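Local coordinates for protein propionate kinase (Francisella tularensis subsp. tularensis, PDB 3KHY) that probably catalyses the reversible, magnesium-dependent transfer of a phosphate group from ATP to acetate or propionate, giving the corresponding acyl phosphate, at residues T176-V181 and V196-L201; A316-G321 and M366-N371. All coordinates share one frame; numbering follows the deposited sequence.

Interaction 1 of 2, residues T176-V181 and V196-L201; sequences TSHKYV and VIVAHL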
ATOM      1  N   THR A 176      -0.713   6.465  20.420  1.00 14.97           N
ATOM      2  CA  THR A 176      -0.730   7.395  21.544  1.00 15.48           C
ATOM      3  C   THR A 176      -0.469   8.831  21.072  1.00 18.81           C
ATOM      4  O   THR A 176      -1.026   9.774  21.617  1.00 18.40           O
ATOM      5  CB  THR A 176       0.270   6.947  22.630  1.00 21.65           C
ATOM      6  OG1 THR A 176      -0.141   5.663  23.130  1.00 21.74           O
ATOM      7  CG2 THR A 176       0.310   7.940  23.777  1.00 25.56           C
ATOM      8  N   SER A 177       0.347   8.996  20.032  1.00 17.67           N
ATOM      9  CA  SER A 177       0.595  10.328  19.488  1.00 15.23           C
ATOM     10  C   SER A 177      -0.618  10.820  18.679  1.00 15.51           C
ATOM     11  O   SER A 177      -1.040  11.963  18.822  1.00 17.17           O
ATOM     12  CB  SER A 177       1.870  10.332  18.647  1.00 13.54           C
ATOM     13  OG  SER A 177       2.035  11.571  17.966  1.00 14.43           O
ATOM     14  N   HIS A 178      -1.181   9.956  17.833  1.00 11.08           N
ATOM     15  CA  HIS A 178      -2.379  10.326  17.083  1.00 13.52           C
ATOM     16  C   HIS A 178      -3.551  10.694  17.991  1.00 16.51           C
ATOM     17  O   HIS A 178      -4.286  11.637  17.719  1.00 13.00           O
ATOM     18  CB  HIS A 178      -2.774   9.221  16.096  1.00 12.86           C
ATOM     19  CG  HIS A 178      -1.813   9.090  14.957  1.00 11.93           C
ATOM     20  ND1 HIS A 178      -1.614  10.100  14.044  1.00 10.28           N
ATOM     21  CD2 HIS A 178      -0.978   8.086  14.598  1.00 14.28           C
ATOM     22  CE1 HIS A 178      -0.696   9.726  13.168  1.00 12.92           C
ATOM     23  NE2 HIS A 178      -0.293   8.508  13.481  1.00 14.43           N
ATOM     24  N   LYS A 179      -3.698   9.972  19.090  1.00 10.39           N
ATOM     25  CA  LYS A 179      -4.742  10.294  20.060  1.00 14.11           C
ATOM     26  C   LYS A 179      -4.505  11.635  20.759  1.00 17.16           C
ATOM     27  O   LYS A 179      -5.385  12.492  20.806  1.00 19.00           O
ATOM     28  CB  LYS A 179      -4.846   9.179  21.101  1.00 16.14           C
ATOM     29  CG  LYS A 179      -6.043   9.322  22.043  1.00 20.57           C
ATOM     30  CD  LYS A 179      -6.234   8.064  22.877  1.00 24.35           C
ATOM     31  CE  LYS A 179      -7.562   8.088  23.629  1.00 32.65           C
ATOM     32  NZ  LYS A 179      -7.349   8.616  24.994  1.00 44.69           N
ATOM     33  N   TYR A 180      -3.313  11.808  21.315  1.00 16.27           N
ATOM     34  CA  TYR A 180      -2.966  13.055  21.977  1.00 18.21           C
ATOM     35  C   TYR A 180      -3.126  14.243  21.024  1.00 17.86           C
ATOM     36  O   TYR A 180      -3.731  15.246  21.372  1.00 15.49           O
ATOM     37  CB  TYR A 180      -1.542  13.007  22.542  1.00 18.19           C
ATOM     38  CG  TYR A 180      -1.106  14.336  23.106  1.00 18.88           C
ATOM     39  CD1 TYR A 180      -1.444  14.697  24.407  1.00 22.69           C
ATOM     40  CD2 TYR A 180      -0.403  15.246  22.331  1.00 21.39           C
ATOM     41  CE1 TYR A 180      -1.075  15.916  24.926  1.00 23.87           C
ATOM     42  CE2 TYR A 180      -0.022  16.481  22.843  1.00 17.75           C
ATOM     43  CZ  TYR A 180      -0.367  16.805  24.141  1.00 19.35           C
ATOM     44  OH  TYR A 180      -0.009  18.023  24.655  1.00 24.95           O
ATOM     45  N   VAL A 181      -2.589  14.135  19.814  1.00 13.04           N
ATOM     46  CA  VAL A 181      -2.614  15.281  18.891  1.00 15.29           C
ATOM     47  C   VAL A 181      -4.037  15.607  18.404  1.00 17.87           C
ATOM     48  O   VAL A 181      -4.419  16.774  18.291  1.00 17.08           O
ATOM     49  CB  VAL A 181      -1.629  15.075  17.708  1.00 17.16           C
ATOM     50  CG1 VAL A 181      -1.883  16.089  16.600  1.00 15.35           C
ATOM     51  CG2 VAL A 181      -0.190  15.207  18.208  1.00 14.91           C
ATOM     52  N   VAL A 196      -9.852  15.361  11.584  1.00 16.10           N
ATOM     53  CA  VAL A 196      -8.531  15.779  11.144  1.00 14.98           C
ATOM     54  C   VAL A 196      -7.752  14.625  10.549  1.00 13.64           C
ATOM     55  O   VAL A 196      -8.027  13.451  10.817  1.00 16.48           O
ATOM     56  CB  VAL A 196      -7.707  16.410  12.291  1.00 15.51           C
ATOM     57  CG1 VAL A 196      -8.296  17.760  12.709  1.00 18.70           C
ATOM     58  CG2 VAL A 196      -7.591  15.459  13.498  1.00 14.52           C
ATOM     59  N   ILE A 197      -6.796  14.977   9.709  1.00  9.93           N
ATOM     60  CA  ILE A 197      -5.795  14.033   9.244  1.00 11.84           C
ATOM     61  C   ILE A 197      -4.516  14.420   9.959  1.00 14.70           C
ATOM     62  O   ILE A 197      -4.102  15.572   9.902  1.00 14.54           O
ATOM     63  CB  ILE A 197      -5.602  14.144   7.734  1.00 12.43           C
ATOM     64  CG1 ILE A 197      -6.888  13.717   7.023  1.00 12.66           C
ATOM     65  CG2 ILE A 197      -4.396  13.298   7.278  1.00 11.38           C
ATOM     66  CD1 ILE A 197      -6.934  14.096   5.536  1.00 15.13           C
ATOM     67  N   VAL A 198      -3.919  13.465  10.669  1.00 13.21           N
ATOM     68  CA  VAL A 198      -2.720  13.730  11.452  1.00 13.51           C
ATOM     69  C   VAL A 198      -1.529  13.013  10.820  1.00 17.09           C
ATOM     70  O   VAL A 198      -1.535  11.789  10.659  1.00 13.93           O
ATOM     71  CB  VAL A 198      -2.880  13.276  12.925  1.00 17.42           C
ATOM     72  CG1 VAL A 198      -1.584  13.531  13.722  1.00 14.28           C
ATOM     73  CG2 VAL A 198      -4.076  13.995  13.594  1.00 18.65           C
ATOM     74  N   ALA A 199      -0.526  13.795  10.434  1.00 11.80           N
ATOM     75  CA  ALA A 199       0.712  13.251   9.898  1.00 13.88           C
ATOM     76  C   ALA A 199       1.791  13.343  10.969  1.00 11.57           C
ATOM     77  O   ALA A 199       2.298  14.412  11.258  1.00 11.72           O
ATOM     78  CB  ALA A 199       1.136  14.008   8.654  1.00 10.85           C
ATOM     79  N   HIS A 200       2.097  12.213  11.590  1.00  9.66           N
ATOM     80  CA  HIS A 200       3.160  12.132  12.580  1.00 11.05           C
ATOM     81  C   HIS A 200       4.433  11.773  11.831  1.00 15.84           C
ATOM     82  O   HIS A 200       4.601  10.625  11.418  1.00 14.18           O
ATOM     83  CB  HIS A 200       2.840  11.033  13.599  1.00 13.08           C
ATOM     84  CG  HIS A 200       3.901  10.851  14.641  1.00 18.25           C
ATOM     85  ND1 HIS A 200       3.697  11.149  15.970  1.00 17.90           N
ATOM     86  CD2 HIS A 200       5.183  10.425  14.544  1.00 19.63           C
ATOM     87  CE1 HIS A 200       4.801  10.899  16.651  1.00 21.20           C
ATOM     88  NE2 HIS A 200       5.720  10.460  15.810  1.00 23.49           N
ATOM     89  N   LEU A 201       5.312  12.753  11.632  1.00 12.47           N
ATOM     90  CA  LEU A 201       6.548  12.539  10.878  1.00 12.77           C
ATOM     91  C   LEU A 201       7.721  12.695  11.835  1.00 12.71           C
ATOM     92  O   LEU A 201       7.944  13.776  12.368  1.00 13.46           O
ATOM     93  CB  LEU A 201       6.650  13.544   9.712  1.00 12.66           C
ATOM     94  CG  LEU A 201       5.387  13.674   8.848  1.00 13.17           C
ATOM     95  CD1 LEU A 201       5.524  14.787   7.790  1.00 11.73           C
ATOM     96  CD2 LEU A 201       5.042  12.348   8.168  1.00 10.48           C
TER
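The imidazole of His200 takes Ser177 OG at its edge, in the ring plane, while the ring of His174 stacks against it; the other imidazole, that of His178, has Val198 CB in its plane at the edge, where Val198 O also comes in near that plane. Both rings lie where helix 175-188 packs against strand 196-201 of the C-terminal domain sheet, part of the actin-like ATPase fold of the acetokinase family. Helix and strand segments run at 132° to one another, with axes 9.3 Å apart at closest approach. Ser177 OG and His200 ND1 share a short hydrogen bond of 2.6 Å, and the same hydroxyl also bonds to Thr370 OG1, so it is held between two partners. Standing anti to the backbone N of its own residue (chi1 172°), Ser177 OG is directed at the ring nitrogen of His200. His200 is predicted to belong to the ATP site and His174 to stabilise the transition state; the serine thus probably fixes the imidazole's rotation from the second shell. His178 turns NE2 to Ser206 OG, a hydrogen bond that orients its ring, and His178 CE1 lies 3.8 Å from His200 CB. His178 ND1 sits 3.4 Å from Val198 CG1, a methyl that also meets Val181 CG1 at 3.9 Å.

Interaction 2 of 2, residues A316-G321 and M366-N371; sequences ALVFTG and MVIATN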
ATOM      1  N   ALA A 316      -8.821  20.064   9.715  1.00 17.67           N
ATOM      2  CA  ALA A 316      -7.417  20.409   9.478  1.00 11.76           C
ATOM      3  C   ALA A 316      -6.589  19.209   9.061  1.00 11.63           C
ATOM      4  O   ALA A 316      -6.916  18.063   9.398  1.00 14.22           O
ATOM      5  CB  ALA A 316      -6.808  21.020  10.726  1.00 12.33           C
ATOM      6  N   LEU A 317      -5.517  19.485   8.334  1.00 14.96           N
ATOM      7  CA  LEU A 317      -4.405  18.549   8.203  1.00 17.53           C
ATOM      8  C   LEU A 317      -3.418  18.964   9.289  1.00 16.59           C
ATOM      9  O   LEU A 317      -3.099  20.153   9.397  1.00 15.87           O
ATOM     10  CB  LEU A 317      -3.759  18.688   6.831  1.00 14.40           C
ATOM     11  CG  LEU A 317      -2.414  17.978   6.635  1.00 16.47           C
ATOM     12  CD1 LEU A 317      -2.554  16.463   6.860  1.00 14.89           C
ATOM     13  CD2 LEU A 317      -1.875  18.270   5.240  1.00 17.16           C
ATOM     14  N   VAL A 318      -2.957  18.014  10.110  1.00 11.88           N
ATOM     15  CA  VAL A 318      -2.072  18.351  11.244  1.00 13.53           C
ATOM     16  C   VAL A 318      -0.715  17.656  11.136  1.00 12.96           C
ATOM     17  O   VAL A 318      -0.669  16.430  11.009  1.00 13.31           O
ATOM     18  CB  VAL A 318      -2.705  17.951  12.589  1.00 16.04           C
ATOM     19  CG1 VAL A 318      -1.821  18.412  13.747  1.00 14.25           C
ATOM     20  CG2 VAL A 318      -4.119  18.534  12.714  1.00 18.65           C
ATOM     21  N   PHE A 319       0.377  18.435  11.165  1.00  9.97           N
ATOM     22  CA  PHE A 319       1.730  17.884  11.186  1.00 14.07           C
ATOM     23  C   PHE A 319       2.205  17.780  12.629  1.00 14.22           C
ATOM     24  O   PHE A 319       1.986  18.691  13.431  1.00 14.11           O
ATOM     25  CB  PHE A 319       2.721  18.802  10.441  1.00 10.50           C
ATOM     26  CG  PHE A 319       2.528  18.845   8.948  1.00 12.94           C
ATOM     27  CD1 PHE A 319       2.995  17.808   8.149  1.00 10.34           C
ATOM     28  CD2 PHE A 319       1.920  19.944   8.340  1.00 10.95           C
ATOM     29  CE1 PHE A 319       2.844  17.847   6.773  1.00 13.31           C
ATOM     30  CE2 PHE A 319       1.762  19.990   6.953  1.00 14.88           C
ATOM     31  CZ  PHE A 319       2.231  18.938   6.167  1.00 13.19           C
ATOM     32  N   THR A 320       2.877  16.687  12.955  1.00 14.38           N
ATOM     33  CA  THR A 320       3.427  16.515  14.287  1.00 10.79           C
ATOM     34  C   THR A 320       4.640  15.585  14.195  1.00 13.52           C
ATOM     35  O   THR A 320       4.990  15.133  13.105  1.00 13.71           O
ATOM     36  CB  THR A 320       2.365  15.972  15.273  1.00 16.07           C
ATOM     37  OG1 THR A 320       2.852  16.098  16.616  1.00 15.37           O
ATOM     38  CG2 THR A 320       2.032  14.495  14.970  1.00 15.77           C
ATOM     39  N   GLY A 321       5.293  15.330  15.324  1.00 15.14           N
ATOM     40  CA  GLY A 321       6.500  14.518  15.342  1.00 13.62           C
ATOM     41  C   GLY A 321       7.749  15.368  15.143  1.00 17.26           C
ATOM     42  O   GLY A 321       7.653  16.553  14.830  1.00 16.13           O
HETATM   43  N   MSE A 366      -2.069  22.672  10.233  1.00 14.61           N
HETATM   44  CA  MSE A 366      -1.637  22.989  11.583  1.00 12.11           C
HETATM   45  C   MSE A 366      -0.337  22.309  11.920  1.00 13.49           C
HETATM   46  O   MSE A 366       0.043  21.330  11.287  1.00 13.01           O
HETATM   47  CB  MSE A 366      -2.695  22.551  12.614  1.00 15.76           C
HETATM   48  CG  MSE A 366      -4.076  23.111  12.325  1.00 20.33           C
HETATM   49 SE   MSE A 366      -5.458  22.583  13.609  1.00 25.93          SE
HETATM   50  CE  MSE A 366      -4.789  23.566  15.193  1.00 15.07           C
ATOM     51  N   VAL A 367       0.344  22.860  12.912  1.00 14.06           N
ATOM     52  CA  VAL A 367       1.460  22.192  13.546  1.00 15.41           C
ATOM     53  C   VAL A 367       1.134  22.100  15.030  1.00 18.25           C
ATOM     54  O   VAL A 367       0.902  23.115  15.687  1.00 15.55           O
ATOM     55  CB  VAL A 367       2.770  22.971  13.381  1.00 15.13           C
ATOM     56  CG1 VAL A 367       3.889  22.247  14.106  1.00 13.33           C
ATOM     57  CG2 VAL A 367       3.107  23.147  11.904  1.00 17.45           C
ATOM     58  N   ILE A 368       1.120  20.881  15.556  1.00 15.48           N
ATOM     59  CA  ILE A 368       0.820  20.656  16.964  1.00 14.75           C
ATOM     60  C   ILE A 368       1.877  19.713  17.517  1.00 17.91           C
ATOM     61  O   ILE A 368       2.135  18.654  16.943  1.00 17.46           O
ATOM     62  CB  ILE A 368      -0.582  20.017  17.128  1.00 13.82           C
ATOM     63  CG1 ILE A 368      -1.658  20.947  16.562  1.00 12.59           C
ATOM     64  CG2 ILE A 368      -0.853  19.681  18.604  1.00 16.69           C
ATOM     65  CD1 ILE A 368      -3.103  20.394  16.721  1.00 18.96           C
ATOM     66  N   ALA A 369       2.511  20.103  18.612  1.00 15.33           N
ATOM     67  CA  ALA A 369       3.580  19.295  19.186  1.00 16.02           C
ATOM     68  C   ALA A 369       2.976  18.068  19.842  1.00 15.08           C
ATOM     69  O   ALA A 369       2.002  18.175  20.580  1.00 15.49           O
ATOM     70  CB  ALA A 369       4.374  20.108  20.208  1.00 19.82           C
ATOM     71  N   THR A 370       3.535  16.899  19.578  1.00 13.92           N
ATOM     72  CA  THR A 370       3.024  15.708  20.243  1.00 18.87           C
ATOM     73  C   THR A 370       3.712  15.548  21.604  1.00 23.92           C
ATOM     74  O   THR A 370       4.776  16.119  21.845  1.00 18.03           O
ATOM     75  CB  THR A 370       3.159  14.438  19.372  1.00 15.86           C
ATOM     76  OG1 THR A 370       2.435  13.362  19.980  1.00 17.34           O
ATOM     77  CG2 THR A 370       4.608  14.021  19.208  1.00 16.27           C
ATOM     78  N   ASN A 371       3.092  14.796  22.504  1.00 18.69           N
ATOM     79  CA  ASN A 371       3.672  14.588  23.829  1.00 19.93           C
ATOM     80  C   ASN A 371       3.162  13.247  24.335  1.00 16.91           C
ATOM     81  O   ASN A 371       2.221  13.179  25.121  1.00 17.67           O
ATOM     82  CB  ASN A 371       3.286  15.723  24.791  1.00 18.00           C
ATOM     83  CG  ASN A 371       4.098  15.700  26.090  1.00 25.66           C
ATOM     84  OD1 ASN A 371       4.675  14.672  26.464  1.00 21.73           O
ATOM     85  ND2 ASN A 371       4.146  16.831  26.776  1.00 26.17           N
TER
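At the apolar centre Val318 CG1 packs against Ile368, 3.8 Å from Ile368 CG1 and equally close to Ile368 CD1, the two chains crossing at a slant. Beside them, Ala316 CB touches the selenium of Met366, a selenomethionine, at 3.5 Å; the extended chi2 of Met366 (-180°) carries SE there. Ile188 of helix 175-188 also packs on Met366, and Val181 of that helix on Val318. Phe319 and Val367 project from the other face of the sheet, where helix 328-337 lies against them. Between these two layers run two neighbouring parallel strands, 365-367 at the sheet's outer margin, in the C-terminal half of an actin-like ATPase fold. Leu317 O accepts from Met366 N, Met366 O from Phe319 N at 2.9 Å and almost straight (177°), and Phe319 O from Ile368 N. Past the last bridge the ladder passes to a side chain: Thr320 OG1, anti to its backbone N (chi1 -167°), donates to Ile368 O over 2.7 Å, in the carbonyl plane. Thr370 N lies 3.1 Å from Thr320 OG1 at a poor angle and instead bonds to Glu325 OE2, a residue predicted to bind ATP.

Interaction 1 closes before interaction 2 opens along the chain, yet their centres lie only about 7 Å apart. They share one five-stranded mixed sheet, in which strand 196-201 is the immediate neighbour of strand 316-320, and strand 365-367 follows beyond it. Probable backbone hydrogen bonds join them directly: Ala199 N to Val318 O, and Ile197 O to Val318 N, each 2.7 Å. Helix 175-188 spans both contacts on one side of the sheet. The case illustrates how segments distant in sequence come together side by side in one sheet, whose strands 196-201 and 316-320 lead at their C-terminal ends to residues predicted to bind ATP; just after 366-371 comes Glu372, predicted to bind magnesium.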